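Side-chain contacts in 3-deoxy-D-manno-octulosonate 8-phosphate phosphatase KdsC (Haemophilus influenzae Rd, PDB 1K1E), which hydrolyses 3-deoxy-D-manno-octulosonate 8-phosphate to 3-deoxy-D-manno-octulosonate and inorganic phosphate in lipopolysaccharide biosynthesis, using magnesium as its cofactor: residues A95-A99 / E100-Y104; K45-D49 / A50-V54. One frame throughout, in Å; residues are numbered along the deposited sequence.

Both contacts are helix-to-strand connections in the alpha/beta core of this HAD-family phosphatase. Contact 2 (45-54) comes first along the chain and leads from helix 38-49 into strand 53-58; contact 1 (95-104) leads from helix 84-95 into strand 102-106. The two strands flank strand 10-14 on either side in the parallel sheet, and the centres of the contacts lie about 13 Å apart. They touch where Gln53 NE2 approaches Ala95 O at 2.8 Å, a probable hydrogen bond. Strands 10-14 and 102-106 lead to the cobalt ligands Asp14 and Asp107, while contact 2 includes Lys45, which probably binds substrate.

Contact 1: residues A95-A99 / E100-Y104; sequences AGVTA and EQTAY
Thr98 and Gln101 meet across two overlapping beta-turns that carry the chain from helix 84-95 into strand 102-106 of the HAD-type alpha/beta core. The helix itself has already ended in a Schellman motif, with Gly96 at positive phi as its C-prime residue.

Backbone bonds define the turns. Gln101 N donates to Thr98 O (3.1 Å), and one residue further on Thr102 N donates to Ala99 O (2.9 Å).

Two side chains add hydrogen bonds to the backbone of the turns. With CG beside its own N (chi1 -43°), the extended Gln101 chain passes obliquely across Thr98, and its amide oxygen OE1 accepts the Thr98 N-H over 2.9 Å; the bond is nearly straight at the hydrogen (168°), although the donor stands above the amide carbonyl plane. The Thr102 hydroxyl donates from OG1 to Thr98 O, also at 2.9 Å. Thr98 O is therefore gripped twice, by Thr102 OG1 on one face of its carbonyl plane and by Gln101 N on the other.

Van der Waals contact is slight: the Val97 methyl CG2 lies 3.6 Å from the hydroxyl oxygen OG1 of Thr102, the two side chains crossing at about a right angle, and Val97 also packs on Phe10 of the adjacent strand. Thr102 and Ala99 both rest on Met92 of the preceding helix.

The outer edge is tighter. With chi1 at 72°, the Thr98 hydroxyl lies between its own N and carbonyl carbon, turned into the bend, where OG1 comes within 3.0 Å of Glu100 CG and equally close to Gln101 CG, and accepts a weak hydrogen bond from Gln101 N at 3.4 Å.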
ATOM      1  N   ALA A  95     -28.180  -9.568 -17.896  1.00 15.49           N
ATOM      2  CA  ALA A  95     -27.169  -9.858 -18.933  1.00 20.77           C
ATOM      3  C   ALA A  95     -27.675 -10.727 -20.067  1.00 20.63           C
ATOM      4  O   ALA A  95     -27.085 -10.776 -21.155  1.00 20.74           O
ATOM      5  CB  ALA A  95     -25.882 -10.548 -18.284  1.00 18.44           C
ATOM      6  N   GLY A  96     -28.742 -11.454 -19.808  1.00 20.97           N
ATOM      7  CA  GLY A  96     -29.271 -12.341 -20.820  1.00 23.10           C
ATOM      8  C   GLY A  96     -28.469 -13.627 -20.849  1.00 21.53           C
ATOM      9  O   GLY A  96     -28.382 -14.314 -21.878  1.00 22.78           O
ATOM     10  N   VAL A  97     -27.853 -13.956 -19.721  1.00 20.62           N
ATOM     11  CA  VAL A  97     -27.039 -15.162 -19.664  1.00 23.06           C
ATOM     12  C   VAL A  97     -27.482 -16.011 -18.512  1.00 15.00           C
ATOM     13  O   VAL A  97     -28.100 -15.528 -17.579  1.00 25.10           O
ATOM     14  CB  VAL A  97     -25.551 -14.832 -19.467  1.00 22.39           C
ATOM     15  CG1 VAL A  97     -25.074 -13.889 -20.554  1.00 18.84           C
ATOM     16  CG2 VAL A  97     -25.362 -14.265 -18.091  1.00 31.38           C
ATOM     17  N   THR A  98     -27.160 -17.290 -18.572  1.00 14.32           N
ATOM     18  CA  THR A  98     -27.538 -18.219 -17.536  1.00 16.09           C
ATOM     19  C   THR A  98     -26.448 -18.310 -16.460  1.00 19.66           C
ATOM     20  O   THR A  98     -25.332 -17.840 -16.678  1.00 16.79           O
ATOM     21  CB  THR A  98     -27.723 -19.637 -18.096  1.00 24.98           C
ATOM     22  OG1 THR A  98     -26.450 -20.175 -18.423  1.00 19.03           O
ATOM     23  CG2 THR A  98     -28.559 -19.591 -19.419  1.00 25.33           C
ATOM     24  N   ALA A  99     -26.776 -18.932 -15.324  1.00 13.14           N
ATOM     25  CA  ALA A  99     -25.782 -19.068 -14.254  1.00 22.68           C
ATOM     26  C   ALA A  99     -24.606 -19.911 -14.721  1.00 22.54           C
ATOM     27  O   ALA A  99     -23.442 -19.589 -14.430  1.00 18.24           O
ATOM     28  CB  ALA A  99     -26.399 -19.686 -12.963  1.00 22.85           C
ATOM     29  N   GLU A 100     -24.872 -20.989 -15.453  1.00 17.21           N
ATOM     30  CA  GLU A 100     -23.752 -21.787 -15.925  1.00 27.97           C
ATOM     31  C   GLU A 100     -22.768 -21.006 -16.754  1.00 23.41           C
ATOM     32  O   GLU A 100     -21.601 -21.366 -16.804  1.00 25.70           O
ATOM     33  CB  GLU A 100     -24.202 -23.033 -16.736  1.00 27.95           C
ATOM     34  CG  GLU A 100     -25.228 -22.830 -17.812  1.00 38.31           C
ATOM     35  CD  GLU A 100     -25.581 -24.167 -18.517  1.00 41.18           C
ATOM     36  OE1 GLU A 100     -26.653 -24.263 -19.199  1.00 48.36           O
ATOM     37  OE2 GLU A 100     -24.765 -25.124 -18.386  1.00 42.11           O
ATOM     38  N   GLN A 101     -23.218 -19.923 -17.392  1.00 16.23           N
ATOM     39  CA  GLN A 101     -22.334 -19.113 -18.240  1.00 17.80           C
ATOM     40  C   GLN A 101     -21.755 -17.896 -17.485  1.00 16.69           C
ATOM     41  O   GLN A 101     -21.154 -17.006 -18.094  1.00 15.19           O
ATOM     42  CB  GLN A 101     -23.123 -18.588 -19.454  1.00 21.37           C
ATOM     43  CG  GLN A 101     -24.085 -19.596 -20.159  1.00 32.54           C
ATOM     44  CD  GLN A 101     -25.064 -18.959 -21.232  1.00 34.45           C
ATOM     45  OE1 GLN A 101     -25.685 -17.887 -21.026  1.00 26.60           O
ATOM     46  NE2 GLN A 101     -25.223 -19.661 -22.361  1.00 36.63           N
ATOM     47  N   THR A 102     -21.972 -17.843 -16.181  1.00 13.64           N
ATOM     48  CA  THR A 102     -21.487 -16.707 -15.381  1.00 14.52           C
ATOM     49  C   THR A 102     -20.372 -17.116 -14.437  1.00 17.75           C
ATOM     50  O   THR A 102     -20.390 -18.235 -13.914  1.00 15.18           O
ATOM     51  CB  THR A 102     -22.612 -16.204 -14.532  1.00 12.28           C
ATOM     52  OG1 THR A 102     -23.725 -15.871 -15.374  1.00 15.35           O
ATOM     53  CG2 THR A 102     -22.199 -14.973 -13.736  1.00 12.13           C
ATOM     54  N   ALA A 103     -19.410 -16.222 -14.211  1.00 15.27           N
ATOM     55  CA  ALA A 103     -18.316 -16.514 -13.269  1.00 14.82           C
ATOM     56  C   ALA A 103     -18.330 -15.391 -12.254  1.00 21.17           C
ATOM     57  O   ALA A 103     -18.682 -14.288 -12.600  1.00 13.49           O
ATOM     58  CB  ALA A 103     -16.966 -16.533 -13.966  1.00 13.72           C
ATOM     59  N   TYR A 104     -17.915 -15.677 -11.013  1.00 11.06           N
ATOM     60  CA  TYR A 104     -17.933 -14.691  -9.937  1.00 13.00           C
ATOM     61  C   TYR A 104     -16.550 -14.657  -9.306  1.00 13.92           C
ATOM     62  O   TYR A 104     -15.884 -15.674  -9.256  1.00 16.55           O
ATOM     63  CB  TYR A 104     -18.869 -15.129  -8.814  1.00 10.83           C
ATOM     64  CG  TYR A 104     -19.132 -14.086  -7.768  1.00 10.26           C
ATOM     65  CD1 TYR A 104     -20.149 -13.119  -7.915  1.00 13.58           C
ATOM     66  CD2 TYR A 104     -18.316 -13.993  -6.616  1.00 13.11           C
ATOM     67  CE1 TYR A 104     -20.347 -12.096  -6.961  1.00 13.82           C
ATOM     68  CE2 TYR A 104     -18.523 -13.023  -5.701  1.00 11.83           C
ATOM     69  CZ  TYR A 104     -19.507 -12.073  -5.850  1.00 12.06           C
ATOM     70  OH  TYR A 104     -19.669 -11.107  -4.888  1.00 16.02           O
TER

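Contact 2: residues K45-D49 / A50-V54; sequences KMLMD and ADIQV
Leu47 and Ile52 pack against each other across the end of helix 38-49, the apolar pairing that accompanies a Schellman motif, with Asp51 at positive phi as the C-prime residue. The two side chains meet at an oblique angle through their ends, Leu47 CD2 lying 4.0 Å from Ile52 CD1. Ile52 reaches with an extended chain to CD1, while Leu47 meets it with CD2; the extended branch of the leucine, CD1 (chi2 180°), is left for Val54.

Val54 approaches from a different direction. Its side chain stands at about a right angle to that of Leu47 and offers CG2, which lies 3.7 Å from Leu47 CD1 and packs on Leu47 CB as well. The valine torsion (chi1 175°) places CG1 anti to the backbone N and leaves CG2 as the methyl directed at the helix. The same CG2 meets Met48 CG at 4.0 Å, again with the side chains nearly perpendicular, and thus bridges two successive helical residues.

Backbone bonds hold the chain in this reversal. Ile52 N donates to Leu47 O at 2.9 Å and Asp51 N to Met48 O at 3.1 Å, while Ala50 N divides its hydrogen weakly between Met46 O and Leu47 O. The carbonyl oxygen of Ile52 faces the last turn of the helix, receiving a CA-H...O contact from Met48 CA at 3.3 Å.

The polar ends face other partners: Asp51 forms a salt bridge with Lys9, and Asp49 a hydrogen bond with Ser174. Leu47 packs on Phe148 and Ser152 of helix 147-158 and on Val11 of strand 10-14, and Ile52 also touches Val11, so the turn leads from helix 38-49 into strand 53-58, next to strand 10-14 in the sheet, with helix 147-158 packed against Leu47.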
ATOM      1  N   LYS A  45     -12.158  -4.187 -19.760  1.00 15.59           N
ATOM      2  CA  LYS A  45     -12.462  -3.743 -21.130  1.00 23.02           C
ATOM      3  C   LYS A  45     -12.237  -4.891 -22.119  1.00 22.64           C
ATOM      4  O   LYS A  45     -12.945  -4.986 -23.127  1.00 17.49           O
ATOM      5  CB  LYS A  45     -11.568  -2.574 -21.583  1.00 10.36           C
ATOM      6  CG  LYS A  45     -11.577  -1.379 -20.635  1.00 19.01           C
ATOM      7  CD  LYS A  45     -13.018  -0.915 -20.371  1.00 30.80           C
ATOM      8  CE  LYS A  45     -13.743  -0.429 -21.651  1.00 29.57           C
ATOM      9  NZ  LYS A  45     -15.216  -0.200 -21.395  1.00 35.25           N
ATOM     10  N   MET A  46     -11.190  -5.699 -21.864  1.00 12.09           N
ATOM     11  CA  MET A  46     -10.891  -6.799 -22.773  1.00 13.98           C
ATOM     12  C   MET A  46     -12.054  -7.747 -22.771  1.00 14.78           C
ATOM     13  O   MET A  46     -12.446  -8.271 -23.798  1.00 14.74           O
ATOM     14  CB  MET A  46      -9.588  -7.495 -22.348  1.00  8.48           C
ATOM     15  CG  MET A  46      -8.406  -6.673 -22.697  1.00 17.53           C
ATOM     16  SD  MET A  46      -6.930  -7.311 -21.956  1.00 16.96           S
ATOM     17  CE  MET A  46      -5.606  -6.456 -23.058  1.00 16.94           C
ATOM     18  N   LEU A  47     -12.622  -7.988 -21.596  1.00 15.01           N
ATOM     19  CA  LEU A  47     -13.742  -8.886 -21.574  1.00 14.27           C
ATOM     20  C   LEU A  47     -14.915  -8.395 -22.389  1.00 16.87           C
ATOM     21  O   LEU A  47     -15.436  -9.124 -23.223  1.00 13.24           O
ATOM     22  CB  LEU A  47     -14.244  -9.159 -20.138  1.00 10.01           C
ATOM     23  CG  LEU A  47     -13.292  -9.954 -19.203  1.00 11.42           C
ATOM     24  CD1 LEU A  47     -13.918 -10.142 -17.813  1.00  9.61           C
ATOM     25  CD2 LEU A  47     -13.014 -11.369 -19.796  1.00 13.10           C
ATOM     26  N   MET A  48     -15.293  -7.157 -22.141  1.00 12.88           N
ATOM     27  CA  MET A  48     -16.438  -6.591 -22.833  1.00 13.46           C
ATOM     28  C   MET A  48     -16.212  -6.626 -24.338  1.00 21.64           C
ATOM     29  O   MET A  48     -17.126  -6.928 -25.124  1.00 20.38           O
ATOM     30  CB  MET A  48     -16.619  -5.191 -22.278  1.00 11.49           C
ATOM     31  CG  MET A  48     -16.917  -5.189 -20.769  1.00 21.55           C
ATOM     32  SD  MET A  48     -17.238  -3.561 -19.965  1.00 33.43           S
ATOM     33  CE  MET A  48     -16.563  -2.596 -21.041  1.00 23.96           C
ATOM     34  N   ASP A  49     -14.990  -6.319 -24.746  1.00 15.98           N
ATOM     35  CA  ASP A  49     -14.609  -6.329 -26.167  1.00 21.83           C
ATOM     36  C   ASP A  49     -14.733  -7.744 -26.788  1.00 23.54           C
ATOM     37  O   ASP A  49     -15.040  -7.872 -27.978  1.00 20.64           O
ATOM     38  CB  ASP A  49     -13.190  -5.779 -26.310  1.00 19.26           C
ATOM     39  CG  ASP A  49     -12.641  -5.844 -27.745  1.00 27.61           C
ATOM     40  OD1 ASP A  49     -11.768  -6.710 -28.053  1.00 27.59           O
ATOM     41  OD2 ASP A  49     -13.083  -5.015 -28.573  1.00 24.56           O
ATOM     42  N   ALA A  50     -14.524  -8.774 -25.965  1.00 16.53           N
ATOM     43  CA  ALA A  50     -14.568 -10.156 -26.394  1.00 18.84           C
ATOM     44  C   ALA A  50     -15.966 -10.760 -26.165  1.00 16.96           C
ATOM     45  O   ALA A  50     -16.100 -11.995 -26.071  1.00 17.79           O
ATOM     46  CB  ALA A  50     -13.519 -10.965 -25.639  1.00 19.71           C
ATOM     47  N   ASP A  51     -16.963  -9.878 -26.047  1.00 15.69           N
ATOM     48  CA  ASP A  51     -18.376 -10.216 -25.871  1.00 17.45           C
ATOM     49  C   ASP A  51     -18.674 -10.876 -24.539  1.00 18.56           C
ATOM     50  O   ASP A  51     -19.555 -11.704 -24.469  1.00 15.39           O
ATOM     51  CB  ASP A  51     -18.847 -11.149 -26.993  1.00 21.25           C
ATOM     52  CG  ASP A  51     -20.362 -11.184 -27.125  1.00 28.36           C
ATOM     53  OD1 ASP A  51     -20.904 -12.275 -27.443  1.00 31.59           O
ATOM     54  OD2 ASP A  51     -21.018 -10.127 -26.922  1.00 28.38           O
ATOM     55  N   ILE A  52     -17.914 -10.548 -23.506  1.00 11.68           N
ATOM     56  CA  ILE A  52     -18.225 -11.109 -22.192  1.00 13.01           C
ATOM     57  C   ILE A  52     -18.607  -9.933 -21.317  1.00 15.22           C
ATOM     58  O   ILE A  52     -17.768  -9.052 -21.026  1.00 15.31           O
ATOM     59  CB  ILE A  52     -17.004 -11.795 -21.646  1.00 14.58           C
ATOM     60  CG1 ILE A  52     -16.652 -13.001 -22.534  1.00 14.52           C
ATOM     61  CG2 ILE A  52     -17.274 -12.125 -20.163  1.00 14.75           C
ATOM     62  CD1 ILE A  52     -15.301 -13.610 -22.133  1.00 15.37           C
ATOM     63  N   GLN A  53     -19.861  -9.869 -20.877  1.00 10.34           N
ATOM     64  CA  GLN A  53     -20.215  -8.696 -20.104  1.00 13.48           C
ATOM     65  C   GLN A  53     -19.602  -8.723 -18.712  1.00 14.79           C
ATOM     66  O   GLN A  53     -19.265  -9.809 -18.197  1.00 15.99           O
ATOM     67  CB  GLN A  53     -21.715  -8.630 -19.992  1.00 22.75           C
ATOM     68  CG  GLN A  53     -22.380  -8.585 -21.381  1.00 15.19           C
ATOM     69  CD  GLN A  53     -23.909  -8.708 -21.238  1.00 17.54           C
ATOM     70  OE1 GLN A  53     -24.566  -7.803 -20.734  1.00 20.33           O
ATOM     71  NE2 GLN A  53     -24.442  -9.844 -21.629  1.00 21.96           N
ATOM     72  N   VAL A  54     -19.504  -7.558 -18.102  1.00 18.22           N
ATOM     73  CA  VAL A  54     -18.984  -7.499 -16.738  1.00  9.64           C
ATOM     74  C   VAL A  54     -19.983  -6.750 -15.839  1.00 12.77           C
ATOM     75  O   VAL A  54     -20.534  -5.735 -16.226  1.00 16.40           O
ATOM     76  CB  VAL A  54     -17.615  -6.826 -16.695  1.00 17.93           C
ATOM     77  CG1 VAL A  54     -17.166  -6.676 -15.251  1.00 12.05           C
ATOM     78  CG2 VAL A  54     -16.599  -7.646 -17.603  1.00 15.02           C
TER